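Local coordinates for protein dephospho-CoA kinase (Aquifex aeolicus, PDB 2IF2) that probably catalyses the last step of coenzyme A biosynthesis, the ATP-dependent phosphorylation of the 3'-hydroxyl of dephospho-CoA, at residues Met1-Leu6 / Glu104-Leu110; Ile128-Ala132 / Ile161-Val165; Met20-Ala26 / Val185-Tyr189; Tyr134-Lys138 / Phe151-Trp155; Gly5-Asn9 / Glu111-Val116. All coordinates share one frame. Residues are numbered along the deposited sequence.

Contact 1: Met1-Leu6 / Glu104-Leu110; sequences MKRIGL and EDTLFIL
Strand 3-6 and strand 108-110 run parallel in the central sheet, their axes approaching to 4.4 Å with N-to-C directions 35° apart; ahead of the latter, Asp105 takes a left-handed conformation (phi 61°, psi -1°). At the start, the N-terminal amine of Met1, modelled as selenomethionine, forms a salt bridge with Glu104 (N to OE1 2.8 Å). Its side chain, chi1 p and chi2 t, reaches along the pair until CE lies 3.3 Å from CB of Phe108. Lys2 lays CG 4.0 Å from CD2 of Leu107 and sends NZ to the carbonyl of Leu192. Arg3 places CG 3.9 Å from CD1 of the Phe108 ring. Ile4 then fixes the register opposite Ile109 (CA-CA 4.4 Å): Ile4 N donates to Phe108 O and Leu110 N to Ile4 O, both 2.8 Å. Gly5 pairs with Leu110 (CA-CA 4.8 Å), and Leu6 N closes the ladder on Leu110 O at 2.8 Å. Leu6 CB packs 3.4 Å from CG2 of Ile109. This is the parallel pairing of a P-loop kinase core. Strand 126-130 bonds to Gly5, strand 27-30 to Ile109, helix 14-23 covers Leu6 and Ile109, and helix 95-101 meets Phe108 and Leu110.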
# COMPACT_ATOMS: atom_id res chain seq x y z
N MSE A 1 0.68 -1.66 -21.39
CA MSE A 1 1.67 -1.51 -20.28
C MSE A 1 1.53 -2.64 -19.27
O MSE A 1 0.48 -3.26 -19.15
CB MSE A 1 1.46 -0.16 -19.58
CG MSE A 1 0.02 0.12 -19.21
SE MSE A 1 -0.25 1.90 -18.51
CE MSE A 1 -0.57 1.41 -16.66
N LYS A 2 2.61 -2.90 -18.55
CA LYS A 2 2.64 -3.97 -17.57
C LYS A 2 2.40 -3.49 -16.13
O LYS A 2 3.24 -2.81 -15.55
CB LYS A 2 3.97 -4.72 -17.67
CG LYS A 2 5.21 -3.82 -17.75
CD LYS A 2 6.51 -4.63 -17.88
CE LYS A 2 6.57 -5.42 -19.19
NZ LYS A 2 7.85 -6.18 -19.34
N ARG A 3 1.24 -3.86 -15.57
CA ARG A 3 0.90 -3.49 -14.20
C ARG A 3 1.81 -4.21 -13.22
O ARG A 3 1.80 -5.43 -13.12
CB ARG A 3 -0.56 -3.85 -13.88
CG ARG A 3 -1.54 -2.67 -13.87
CD ARG A 3 -1.84 -2.16 -15.28
NE ARG A 3 -2.90 -1.16 -15.28
CZ ARG A 3 -3.47 -0.68 -16.39
NH1 ARG A 3 -4.43 0.23 -16.30
NH2 ARG A 3 -3.09 -1.12 -17.58
N ILE A 4 2.61 -3.44 -12.49
CA ILE A 4 3.53 -4.02 -11.53
C ILE A 4 3.10 -3.68 -10.11
O ILE A 4 2.53 -2.62 -9.85
CB ILE A 4 4.97 -3.53 -11.77
CG1 ILE A 4 5.32 -3.66 -13.25
CG2 ILE A 4 5.94 -4.33 -10.93
CD1 ILE A 4 5.19 -5.07 -13.81
N GLY A 5 3.35 -4.60 -9.19
CA GLY A 5 2.98 -4.38 -7.81
C GLY A 5 4.18 -4.33 -6.92
O GLY A 5 5.08 -5.16 -7.00
N LEU A 6 4.21 -3.34 -6.04
CA LEU A 6 5.33 -3.19 -5.13
C LEU A 6 4.79 -3.34 -3.73
O LEU A 6 3.96 -2.55 -3.30
CB LEU A 6 5.93 -1.81 -5.31
CG LEU A 6 7.38 -1.62 -4.91
CD1 LEU A 6 7.71 -0.16 -5.10
CD2 LEU A 6 7.62 -2.06 -3.48
N GLU A 104 1.92 4.72 -23.25
CA GLU A 104 2.15 3.28 -23.25
C GLU A 104 3.59 2.91 -22.95
O GLU A 104 4.48 3.77 -22.89
CB GLU A 104 1.73 2.68 -24.60
CG GLU A 104 0.43 1.88 -24.57
CD GLU A 104 0.48 0.71 -23.59
OE1 GLU A 104 1.60 0.36 -23.14
OE2 GLU A 104 -0.61 0.13 -23.28
N ASP A 105 3.83 1.61 -22.74
CA ASP A 105 5.16 1.08 -22.42
C ASP A 105 5.72 1.64 -21.13
O ASP A 105 6.83 1.27 -20.71
CB ASP A 105 6.14 1.34 -23.57
CG ASP A 105 5.87 0.45 -24.78
OD1 ASP A 105 5.85 -0.79 -24.62
OD2 ASP A 105 5.70 0.99 -25.89
N THR A 106 4.95 2.53 -20.50
CA THR A 106 5.32 3.17 -19.24
C THR A 106 5.34 2.11 -18.15
O THR A 106 4.58 1.13 -18.20
CB THR A 106 4.31 4.28 -18.85
OG1 THR A 106 4.81 5.03 -17.74
CG2 THR A 106 2.98 3.67 -18.46
N LEU A 107 6.20 2.29 -17.16
CA LEU A 107 6.32 1.33 -16.09
C LEU A 107 5.43 1.77 -14.94
O LEU A 107 5.78 2.64 -14.15
CB LEU A 107 7.78 1.22 -15.65
CG LEU A 107 8.28 -0.10 -15.06
CD1 LEU A 107 8.14 -0.05 -13.57
CD2 LEU A 107 7.53 -1.27 -15.66
N PHE A 108 4.24 1.16 -14.87
CA PHE A 108 3.27 1.48 -13.83
C PHE A 108 3.35 0.51 -12.66
O PHE A 108 3.08 -0.69 -12.80
CB PHE A 108 1.87 1.47 -14.44
CG PHE A 108 0.78 1.72 -13.45
CD1 PHE A 108 0.16 0.67 -12.80
CD2 PHE A 108 0.40 3.01 -13.13
CE1 PHE A 108 -0.82 0.90 -11.84
CE2 PHE A 108 -0.58 3.26 -12.17
CZ PHE A 108 -1.18 2.20 -11.53
N ILE A 109 3.74 1.03 -11.50
CA ILE A 109 3.84 0.23 -10.29
C ILE A 109 2.82 0.71 -9.27
O ILE A 109 2.43 1.89 -9.28
CB ILE A 109 5.25 0.34 -9.66
CG1 ILE A 109 6.30 -0.13 -10.67
CG2 ILE A 109 5.30 -0.48 -8.37
CD1 ILE A 109 7.74 0.01 -10.19
N LEU A 110 2.38 -0.19 -8.40
CA LEU A 110 1.40 0.15 -7.37
C LEU A 110 1.84 -0.42 -6.02
O LEU A 110 1.95 -1.63 -5.86
CB LEU A 110 0.03 -0.40 -7.77
CG LEU A 110 -1.12 -0.20 -6.78
CD1 LEU A 110 -2.38 0.21 -7.52
CD2 LEU A 110 -1.35 -1.47 -6.01

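Contact 2: Ile128-Ala132 / Ile161-Val165; sequences IVVYA and IEEKV
In this alpha/beta P-loop kinase fold, the short helix 161-164 packs against the C-terminal end of strand 126-130 and the loop that follows it. The contact is one of side-chain packing, with no hydrogen bond between the segments; residues 128-130 are extended, while 161-164 is helical and carries a Val165 N to Ile161 O bond of 3.1 Å. Tyr131, Val129 and Ile161 have the most surface covered. Val129, chi1 p, points its CA-to-CB bond at the helix and packs on its single turn: CG2 is 4.3 Å from Ile161 CD1 and 3.8 Å from Lys164 CG, whereas CG1 lies 4.0 Å from Val165 CA. The closest CA pair is likewise Val129 and Val165, at 6.2 Å. Ile161, with chi1 t and chi2 p, spans the strand end, its CD1 3.9 Å from Val130 O and its CG2 4.0 Å from Ala132 O. Tyr131 leaves the strand with chi1 t, which brings its ring beside Ile161, with the edge toward Glu162. Lys164 extends past Val129 to hydrogen-bond through NZ with the carbonyl of Gly8, at the end of strand 3-8 and just ahead of the residues predicted to bind ATP. Val171, of the edge strand 170-171, touches Val129, Tyr131 and Val165. On the Tyr131 ring, CD1 stands 4.1 Å from Ile161 CG1.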
# COMPACT_ATOMS: atom_id res chain seq x y z
N ILE A 128 6.75 -7.32 -6.62
CA ILE A 128 8.03 -6.94 -6.08
C ILE A 128 7.87 -6.76 -4.59
O ILE A 128 6.96 -6.07 -4.14
CB ILE A 128 8.50 -5.62 -6.69
CG1 ILE A 128 8.40 -5.71 -8.21
CG2 ILE A 128 9.92 -5.31 -6.23
CD1 ILE A 128 8.85 -4.47 -8.94
N VAL A 129 8.75 -7.39 -3.83
CA VAL A 129 8.69 -7.30 -2.39
C VAL A 129 10.03 -6.86 -1.82
O VAL A 129 11.09 -7.31 -2.28
CB VAL A 129 8.28 -8.64 -1.77
CG1 VAL A 129 9.22 -9.73 -2.23
CG2 VAL A 129 8.26 -8.53 -0.25
N VAL A 130 9.98 -5.99 -0.82
CA VAL A 130 11.17 -5.46 -0.18
C VAL A 130 11.38 -6.12 1.19
O VAL A 130 10.58 -5.93 2.10
CB VAL A 130 11.05 -3.91 -0.03
CG1 VAL A 130 9.72 -3.55 0.59
CG2 VAL A 130 12.20 -3.36 0.79
N TYR A 131 12.45 -6.90 1.31
CA TYR A 131 12.75 -7.60 2.55
C TYR A 131 13.49 -6.72 3.54
O TYR A 131 14.25 -5.83 3.15
CB TYR A 131 13.61 -8.84 2.27
CG TYR A 131 14.18 -9.50 3.51
CD1 TYR A 131 13.36 -10.22 4.39
CD2 TYR A 131 15.54 -9.38 3.82
CE1 TYR A 131 13.90 -10.82 5.54
CE2 TYR A 131 16.08 -9.97 4.97
CZ TYR A 131 15.26 -10.69 5.82
OH TYR A 131 15.80 -11.28 6.95
N ALA A 132 13.26 -6.98 4.82
CA ALA A 132 13.90 -6.24 5.90
C ALA A 132 13.51 -6.85 7.24
O ALA A 132 12.32 -6.91 7.58
CB ALA A 132 13.47 -4.78 5.84
N ILE A 161 7.25 -11.38 7.09
CA ILE A 161 7.98 -10.90 5.92
C ILE A 161 8.87 -12.00 5.34
O ILE A 161 9.06 -12.08 4.12
CB ILE A 161 8.86 -9.67 6.27
CG1 ILE A 161 9.47 -9.08 5.00
CG2 ILE A 161 9.95 -10.06 7.26
CD1 ILE A 161 8.45 -8.53 4.02
N GLU A 162 9.39 -12.84 6.22
CA GLU A 162 10.27 -13.93 5.81
C GLU A 162 9.50 -14.97 4.99
O GLU A 162 10.09 -15.86 4.39
CB GLU A 162 10.90 -14.57 7.04
CG GLU A 162 11.35 -13.55 8.08
CD GLU A 162 12.75 -13.82 8.61
OE1 GLU A 162 13.16 -13.15 9.59
OE2 GLU A 162 13.44 -14.69 8.04
N GLU A 163 8.17 -14.85 4.99
CA GLU A 163 7.32 -15.77 4.23
C GLU A 163 6.82 -15.02 2.99
O GLU A 163 6.73 -15.60 1.90
CB GLU A 163 6.13 -16.23 5.09
CG GLU A 163 5.88 -17.76 5.12
CD GLU A 163 5.20 -18.32 3.86
OE1 GLU A 163 4.07 -17.87 3.53
OE2 GLU A 163 5.78 -19.22 3.21
N LYS A 164 6.51 -13.73 3.15
CA LYS A 164 6.03 -12.91 2.05
C LYS A 164 7.02 -12.90 0.90
O LYS A 164 6.62 -12.91 -0.27
CB LYS A 164 5.77 -11.47 2.51
CG LYS A 164 5.41 -10.52 1.38
CD LYS A 164 4.98 -9.14 1.88
CE LYS A 164 3.60 -9.16 2.50
NZ LYS A 164 3.15 -7.79 2.89
N VAL A 165 8.30 -12.88 1.23
CA VAL A 165 9.36 -12.88 0.22
C VAL A 165 9.14 -13.98 -0.81
O VAL A 165 9.50 -13.83 -1.98
CB VAL A 165 10.74 -13.08 0.86
CG1 VAL A 165 10.78 -14.41 1.60
CG2 VAL A 165 11.81 -13.04 -0.21

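Contact 3: Met20-Ala26 / Val185-Tyr189; sequences MFRELGA and VKKVY
Tyr189 and Leu24 bury the most surface here. With chi1 t and chi2 near -91°, the Tyr189 ring presents a face to Leu24, whose CB lies 4.1 Å from the ring centroid and 10° off its normal, a CH-pi contact. Leu24, chi1 m and chi2 t, also brings CD1 to 3.9 Å from Tyr189 CB and 4.3 Å from Val185 CG2. Phe21 has an off-well chi1 of -97° that brings its ring to helix 178-190: Val185 CB lies over a face, 4.2 Å from Phe21 CZ, while Val188 CG1 (4.0 Å from CZ) and Tyr189 CB (3.8 Å from CE2) meet its edge. The contact joins helix 14-23, whose first residues belong to the predicted ATP-binding loop, to the C-terminal helix 178-190 on the sheet face bearing Ile109. Gly25 (phi 127°) first leaves helical angles, in a Schellman motif: Gly25 N bonds Arg22 O (3.0 Å) and Ala26 N, weakly, Phe21 O (2.9 Å). Selenomethionine Met20, chi1 m, sets CB 4.2 Å from Val185 CG2.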
# COMPACT_ATOMS: atom_id res chain seq x y z
N MSE A 20 12.82 5.68 -5.76
CA MSE A 20 13.92 5.38 -6.66
C MSE A 20 13.31 5.01 -8.01
O MSE A 20 13.71 5.55 -9.04
CB MSE A 20 14.73 4.21 -6.10
CG MSE A 20 15.24 4.44 -4.67
SE MSE A 20 16.14 2.89 -3.91
CE MSE A 20 17.67 3.72 -3.07
N PHE A 21 12.32 4.12 -7.98
CA PHE A 21 11.64 3.66 -9.21
C PHE A 21 11.03 4.79 -10.04
O PHE A 21 10.95 4.67 -11.27
CB PHE A 21 10.52 2.66 -8.87
CG PHE A 21 10.94 1.21 -9.01
CD1 PHE A 21 10.84 0.34 -7.94
CD2 PHE A 21 11.46 0.74 -10.21
CE1 PHE A 21 11.25 -0.99 -8.06
CE2 PHE A 21 11.87 -0.59 -10.33
CZ PHE A 21 11.76 -1.46 -9.25
N ARG A 22 10.59 5.85 -9.36
CA ARG A 22 9.98 7.00 -10.03
C ARG A 22 11.06 7.83 -10.71
O ARG A 22 10.87 8.38 -11.80
CB ARG A 22 9.23 7.90 -9.05
CG ARG A 22 7.94 7.31 -8.49
CD ARG A 22 6.98 8.42 -8.03
NE ARG A 22 6.10 7.96 -6.96
CZ ARG A 22 6.51 7.72 -5.72
NH1 ARG A 22 7.79 7.91 -5.40
NH2 ARG A 22 5.65 7.27 -4.82
N GLU A 23 12.20 7.93 -10.03
CA GLU A 23 13.32 8.66 -10.56
C GLU A 23 13.71 7.97 -11.84
O GLU A 23 13.91 8.61 -12.86
CB GLU A 23 14.47 8.63 -9.57
CG GLU A 23 14.17 9.42 -8.31
CD GLU A 23 14.79 8.81 -7.07
OE1 GLU A 23 15.89 8.21 -7.16
OE2 GLU A 23 14.18 8.94 -5.99
N LEU A 24 13.79 6.64 -11.79
CA LEU A 24 14.17 5.89 -12.99
C LEU A 24 13.19 6.09 -14.15
O LEU A 24 13.54 5.82 -15.30
CB LEU A 24 14.33 4.40 -12.64
CG LEU A 24 15.55 4.04 -11.77
CD1 LEU A 24 15.40 2.66 -11.15
CD2 LEU A 24 16.82 4.12 -12.61
N GLY A 25 11.99 6.58 -13.86
CA GLY A 25 11.01 6.81 -14.92
C GLY A 25 9.67 6.16 -14.66
O GLY A 25 8.63 6.59 -15.18
N ALA A 26 9.69 5.11 -13.86
CA ALA A 26 8.48 4.38 -13.53
C ALA A 26 7.44 5.30 -12.91
O ALA A 26 7.77 6.35 -12.36
CB ALA A 26 8.81 3.24 -12.57
N VAL A 185 17.17 -2.21 -7.33
CA VAL A 185 16.00 -1.74 -8.04
C VAL A 185 16.41 -1.46 -9.48
O VAL A 185 15.70 -1.84 -10.42
CB VAL A 185 15.42 -0.45 -7.40
CG1 VAL A 185 15.07 -0.69 -5.94
CG2 VAL A 185 16.42 0.68 -7.51
N LYS A 186 17.56 -0.83 -9.66
CA LYS A 186 18.03 -0.52 -11.00
C LYS A 186 18.07 -1.76 -11.87
O LYS A 186 17.67 -1.73 -13.03
CB LYS A 186 19.42 0.12 -10.96
CG LYS A 186 19.37 1.61 -10.72
CD LYS A 186 20.71 2.25 -11.00
CE LYS A 186 21.74 1.84 -9.98
NZ LYS A 186 23.02 2.58 -10.13
N LYS A 187 18.58 -2.85 -11.30
CA LYS A 187 18.66 -4.12 -12.01
C LYS A 187 17.24 -4.52 -12.37
O LYS A 187 16.94 -4.83 -13.52
CB LYS A 187 19.28 -5.19 -11.11
CG LYS A 187 19.45 -6.54 -11.77
CD LYS A 187 19.68 -7.65 -10.75
CE LYS A 187 19.66 -9.03 -11.43
NZ LYS A 187 19.84 -10.14 -10.47
N VAL A 188 16.34 -4.50 -11.39
CA VAL A 188 14.97 -4.87 -11.67
C VAL A 188 14.33 -3.99 -12.74
O VAL A 188 13.73 -4.50 -13.67
CB VAL A 188 14.12 -4.83 -10.39
CG1 VAL A 188 12.64 -5.08 -10.73
CG2 VAL A 188 14.61 -5.90 -9.43
N TYR A 189 14.47 -2.68 -12.62
CA TYR A 189 13.88 -1.81 -13.62
C TYR A 189 14.35 -2.19 -15.03
O TYR A 189 13.62 -2.01 -16.01
CB TYR A 189 14.22 -0.35 -13.32
CG TYR A 189 13.69 0.62 -14.34
CD1 TYR A 189 14.46 0.99 -15.44
CD2 TYR A 189 12.41 1.16 -14.24
CE1 TYR A 189 13.97 1.86 -16.41
CE2 TYR A 189 11.91 2.04 -15.20
CZ TYR A 189 12.70 2.37 -16.28
OH TYR A 189 12.23 3.22 -17.26

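Contact 4: Tyr134-Lys138 / Phe151-Trp155; sequences YEVCK and FERRW
Cys137, Phe151 and Trp155 form the apolar centre of this helix pair. Cys137, chi1 m, places CB 3.6 Å from Trp155 CZ3 and 4.0 Å from Phe151 CZ; its SG lies obliquely beside the indole, 4.8 Å from the six-membered ring centroid. Phe151 and Trp155, both chi1 t, point toward helix 134-138. Tyr134, also t, directs its edge at the face of Trp155, the five-membered ring centroid 5.0 Å from that of the tyrosine with planes at 50°, and its CE1 meets Phe151 CE2 at 3.6 Å. The helix segments run at 132° with axes 11.8 Å apart, a separation filled by these large rings; the nearest CA pair is Lys138 and Phe151, 7.1 Å. At the polar edge, an extended Lys138 forms a salt bridge from NZ to Glu152 OE2 (2.8 Å), and Glu148 is a second partner. The successive helices 134-143 and 148-155 follow strand 126-130, with Cys137 against Cys12 of the predicted ATP-binding loop and Phe151 against Ile10.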
# COMPACT_ATOMS: atom_id res chain seq x y z
N TYR A 134 12.62 -7.66 11.12
CA TYR A 134 11.79 -6.99 12.12
C TYR A 134 12.61 -5.97 12.90
O TYR A 134 12.11 -4.90 13.26
CB TYR A 134 11.18 -8.03 13.08
CG TYR A 134 10.53 -7.47 14.34
CD1 TYR A 134 9.49 -6.54 14.27
CD2 TYR A 134 10.99 -7.84 15.61
CE1 TYR A 134 8.93 -5.99 15.43
CE2 TYR A 134 10.43 -7.29 16.78
CZ TYR A 134 9.41 -6.36 16.67
OH TYR A 134 8.89 -5.79 17.81
N GLU A 135 13.87 -6.29 13.14
CA GLU A 135 14.76 -5.40 13.89
C GLU A 135 14.98 -4.06 13.18
O GLU A 135 14.80 -2.99 13.77
CB GLU A 135 16.11 -6.09 14.13
CG GLU A 135 17.14 -5.22 14.85
CD GLU A 135 16.60 -4.60 16.13
OE1 GLU A 135 16.19 -5.36 17.04
OE2 GLU A 135 16.60 -3.35 16.24
N VAL A 136 15.37 -4.13 11.91
CA VAL A 136 15.62 -2.93 11.12
C VAL A 136 14.35 -2.13 10.88
O VAL A 136 14.36 -0.90 10.92
CB VAL A 136 16.25 -3.31 9.77
CG1 VAL A 136 17.52 -4.10 9.99
CG2 VAL A 136 15.27 -4.11 8.94
N CYS A 137 13.25 -2.83 10.63
CA CYS A 137 11.98 -2.17 10.37
C CYS A 137 11.47 -1.42 11.58
O CYS A 137 10.95 -0.31 11.47
CB CYS A 137 10.94 -3.19 9.94
SG CYS A 137 11.44 -4.11 8.50
N LYS A 138 11.63 -2.03 12.75
CA LYS A 138 11.17 -1.40 13.98
C LYS A 138 11.89 -0.08 14.22
O LYS A 138 11.27 0.98 14.20
CB LYS A 138 11.36 -2.35 15.17
CG LYS A 138 10.55 -1.94 16.40
CD LYS A 138 10.68 -2.95 17.53
CE LYS A 138 9.78 -2.58 18.71
NZ LYS A 138 9.99 -3.46 19.90
N PHE A 151 3.59 0.59 16.17
CA PHE A 151 4.26 -0.14 15.10
C PHE A 151 3.90 -1.61 15.16
O PHE A 151 3.41 -2.19 14.19
CB PHE A 151 5.78 -0.00 15.23
CG PHE A 151 6.56 -0.93 14.33
CD1 PHE A 151 6.52 -0.78 12.95
CD2 PHE A 151 7.35 -1.94 14.86
CE1 PHE A 151 7.26 -1.63 12.12
CE2 PHE A 151 8.08 -2.79 14.04
CZ PHE A 151 8.04 -2.63 12.67
N GLU A 152 4.17 -2.22 16.31
CA GLU A 152 3.91 -3.63 16.52
C GLU A 152 2.44 -3.96 16.36
O GLU A 152 2.06 -5.10 16.09
CB GLU A 152 4.38 -4.03 17.91
CG GLU A 152 5.81 -3.60 18.17
CD GLU A 152 6.30 -4.00 19.52
OE1 GLU A 152 5.58 -3.75 20.51
OE2 GLU A 152 7.42 -4.55 19.60
N ARG A 153 1.60 -2.94 16.52
CA ARG A 153 0.17 -3.12 16.40
C ARG A 153 -0.19 -3.41 14.95
O ARG A 153 -1.13 -4.15 14.67
CB ARG A 153 -0.54 -1.87 16.90
CG ARG A 153 -2.03 -2.03 17.08
CD ARG A 153 -2.60 -0.73 17.59
NE ARG A 153 -2.17 0.39 16.76
CZ ARG A 153 -2.38 0.45 15.44
NH1 ARG A 153 -3.02 -0.53 14.83
NH2 ARG A 153 -1.94 1.50 14.74
N ARG A 154 0.57 -2.82 14.03
CA ARG A 154 0.34 -3.03 12.60
C ARG A 154 1.14 -4.22 12.10
O ARG A 154 0.60 -5.10 11.44
CB ARG A 154 0.73 -1.79 11.79
CG ARG A 154 -0.08 -0.55 12.11
CD ARG A 154 0.43 0.68 11.37
NE ARG A 154 -0.15 1.90 11.92
CZ ARG A 154 0.23 3.13 11.60
NH1 ARG A 154 1.20 3.33 10.72
NH2 ARG A 154 -0.35 4.18 12.17
N TRP A 155 2.42 -4.24 12.43
CA TRP A 155 3.30 -5.32 12.01
C TRP A 155 2.69 -6.68 12.29
O TRP A 155 2.92 -7.64 11.56
CB TRP A 155 4.65 -5.21 12.73
CG TRP A 155 5.63 -6.27 12.32
CD1 TRP A 155 5.73 -7.54 12.80
CD2 TRP A 155 6.65 -6.14 11.31
NE1 TRP A 155 6.74 -8.22 12.16
CE2 TRP A 155 7.32 -7.38 11.24
CE3 TRP A 155 7.05 -5.10 10.46
CZ2 TRP A 155 8.38 -7.61 10.35
CZ3 TRP A 155 8.10 -5.33 9.58
CH2 TRP A 155 8.75 -6.58 9.53

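Contact 5: Gly5-Asn9 / Glu111-Val116; sequences GLTGN and EASLLV
Thr7, chi1 t, lays its side chain over the loop 111-116: OG1 is 3.1 Å from Ser113 CA, and CG2 packs 4.1 Å from Val116 CG2. The closest CA pairs are Thr7 with Ser113 (4.1 Å) and Leu6 with Glu111 (4.5 Å), where strand pairing gives way to a loop that stays against Thr7. No hydrogen bond joins the segments; instead Leu6 O receives a CA-H...O contact from Glu111 CA at 2.9 Å. Ser113 takes phi 61° and psi -1°, the left-handed conformation that bends the chain. Gly8, phi 154°, has backbone angles that would jam a CB against the preceding carbonyl. Gly8 O and Ser113 O are two acceptors only 3.2 Å apart, and Lys164 bonds the first and, weakly, the second. Glu111 and Ser113 touch Lys14, predicted to bind ATP, and Glu111 lies about 5 Å from a bound sulfate, side chain to ion, probably from the crystallisation liquor. The arrangement is consistent with the end of a P-loop (Walker A) strand, held beside the loop after the adjacent parallel strand.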
# COMPACT_ATOMS: atom_id res chain seq x y z
N GLY A 5 3.35 -4.60 -9.19
CA GLY A 5 2.98 -4.38 -7.81
C GLY A 5 4.18 -4.33 -6.92
O GLY A 5 5.08 -5.16 -7.00
N LEU A 6 4.21 -3.34 -6.04
CA LEU A 6 5.33 -3.19 -5.13
C LEU A 6 4.79 -3.34 -3.73
O LEU A 6 3.96 -2.55 -3.30
CB LEU A 6 5.93 -1.81 -5.31
CG LEU A 6 7.38 -1.62 -4.91
CD1 LEU A 6 7.71 -0.16 -5.10
CD2 LEU A 6 7.62 -2.06 -3.48
N THR A 7 5.25 -4.36 -3.01
CA THR A 7 4.77 -4.57 -1.66
C THR A 7 5.89 -4.73 -0.63
O THR A 7 7.07 -4.56 -0.93
CB THR A 7 3.86 -5.80 -1.58
OG1 THR A 7 3.17 -5.81 -0.33
CG2 THR A 7 4.69 -7.08 -1.70
N GLY A 8 5.48 -5.06 0.60
CA GLY A 8 6.42 -5.24 1.68
C GLY A 8 5.74 -4.98 3.00
O GLY A 8 4.51 -4.96 3.07
N ASN A 9 6.52 -4.78 4.06
CA ASN A 9 5.95 -4.50 5.36
C ASN A 9 6.25 -3.07 5.80
O ASN A 9 7.12 -2.40 5.25
CB ASN A 9 6.48 -5.49 6.41
CG ASN A 9 5.72 -6.80 6.41
OD1 ASN A 9 6.03 -7.71 7.17
ND2 ASN A 9 4.70 -6.89 5.55
N GLU A 111 2.11 0.45 -5.06
CA GLU A 111 2.53 -0.01 -3.74
C GLU A 111 1.41 0.13 -2.73
O GLU A 111 0.88 1.22 -2.53
CB GLU A 111 3.74 0.78 -3.26
CG GLU A 111 3.47 2.26 -3.16
CD GLU A 111 4.39 2.95 -2.19
OE1 GLU A 111 4.45 4.20 -2.24
OE2 GLU A 111 5.05 2.26 -1.38
N ALA A 112 1.07 -0.99 -2.09
CA ALA A 112 0.00 -1.04 -1.10
C ALA A 112 0.43 -1.81 0.14
O ALA A 112 -0.23 -1.77 1.17
CB ALA A 112 -1.24 -1.68 -1.70
N SER A 113 1.54 -2.54 0.02
CA SER A 113 2.08 -3.32 1.13
C SER A 113 1.11 -4.40 1.60
O SER A 113 1.41 -5.14 2.54
CB SER A 113 2.40 -2.42 2.32
OG SER A 113 1.23 -2.09 3.03
N LEU A 114 -0.06 -4.47 0.96
CA LEU A 114 -1.08 -5.46 1.30
C LEU A 114 -1.68 -6.06 0.02
O LEU A 114 -2.90 -6.11 -0.13
CB LEU A 114 -2.19 -4.81 2.14
CG LEU A 114 -1.83 -4.43 3.59
CD1 LEU A 114 -2.88 -3.50 4.20
CD2 LEU A 114 -1.69 -5.70 4.42
N LEU A 115 -0.82 -6.53 -0.89
CA LEU A 115 -1.26 -7.15 -2.14
C LEU A 115 -1.16 -8.66 -2.00
O LEU A 115 -1.61 -9.42 -2.86
CB LEU A 115 -0.38 -6.70 -3.32
CG LEU A 115 -0.38 -5.25 -3.79
CD1 LEU A 115 -1.80 -4.81 -4.14
CD2 LEU A 115 0.19 -4.38 -2.70
N VAL A 116 -0.54 -9.10 -0.91
CA VAL A 116 -0.39 -10.52 -0.65
C VAL A 116 -1.56 -11.03 0.19
O VAL A 116 -2.48 -11.66 -0.33
CB VAL A 116 0.91 -10.83 0.10
CG1 VAL A 116 1.18 -12.32 0.08
CG2 VAL A 116 2.06 -10.05 -0.50

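Overall arrangement
Strand 3-8 links contacts 1, 2 and 5: contacts 1 and 5 start on it, share Gly5 and Leu6, and set it against strand 108-111 and then the loop beyond, their centres about 14 Å apart. On the other flank, strand 126-130 of contact 2 bonds to Gly5 and Thr7; the centres of contacts 2 and 5 are about 9 Å apart. Contact 3, its centre about 11 Å from that of contact 1, sets the chain's last helix against helix 14-23 and encloses contacts 2 and 4 in sequence. Contact 4 nests within contact 2, its centre about 28 Å from that of contact 1. The set thus runs from the N-terminal ends of the parallel strands to helices 134-143 and 148-155.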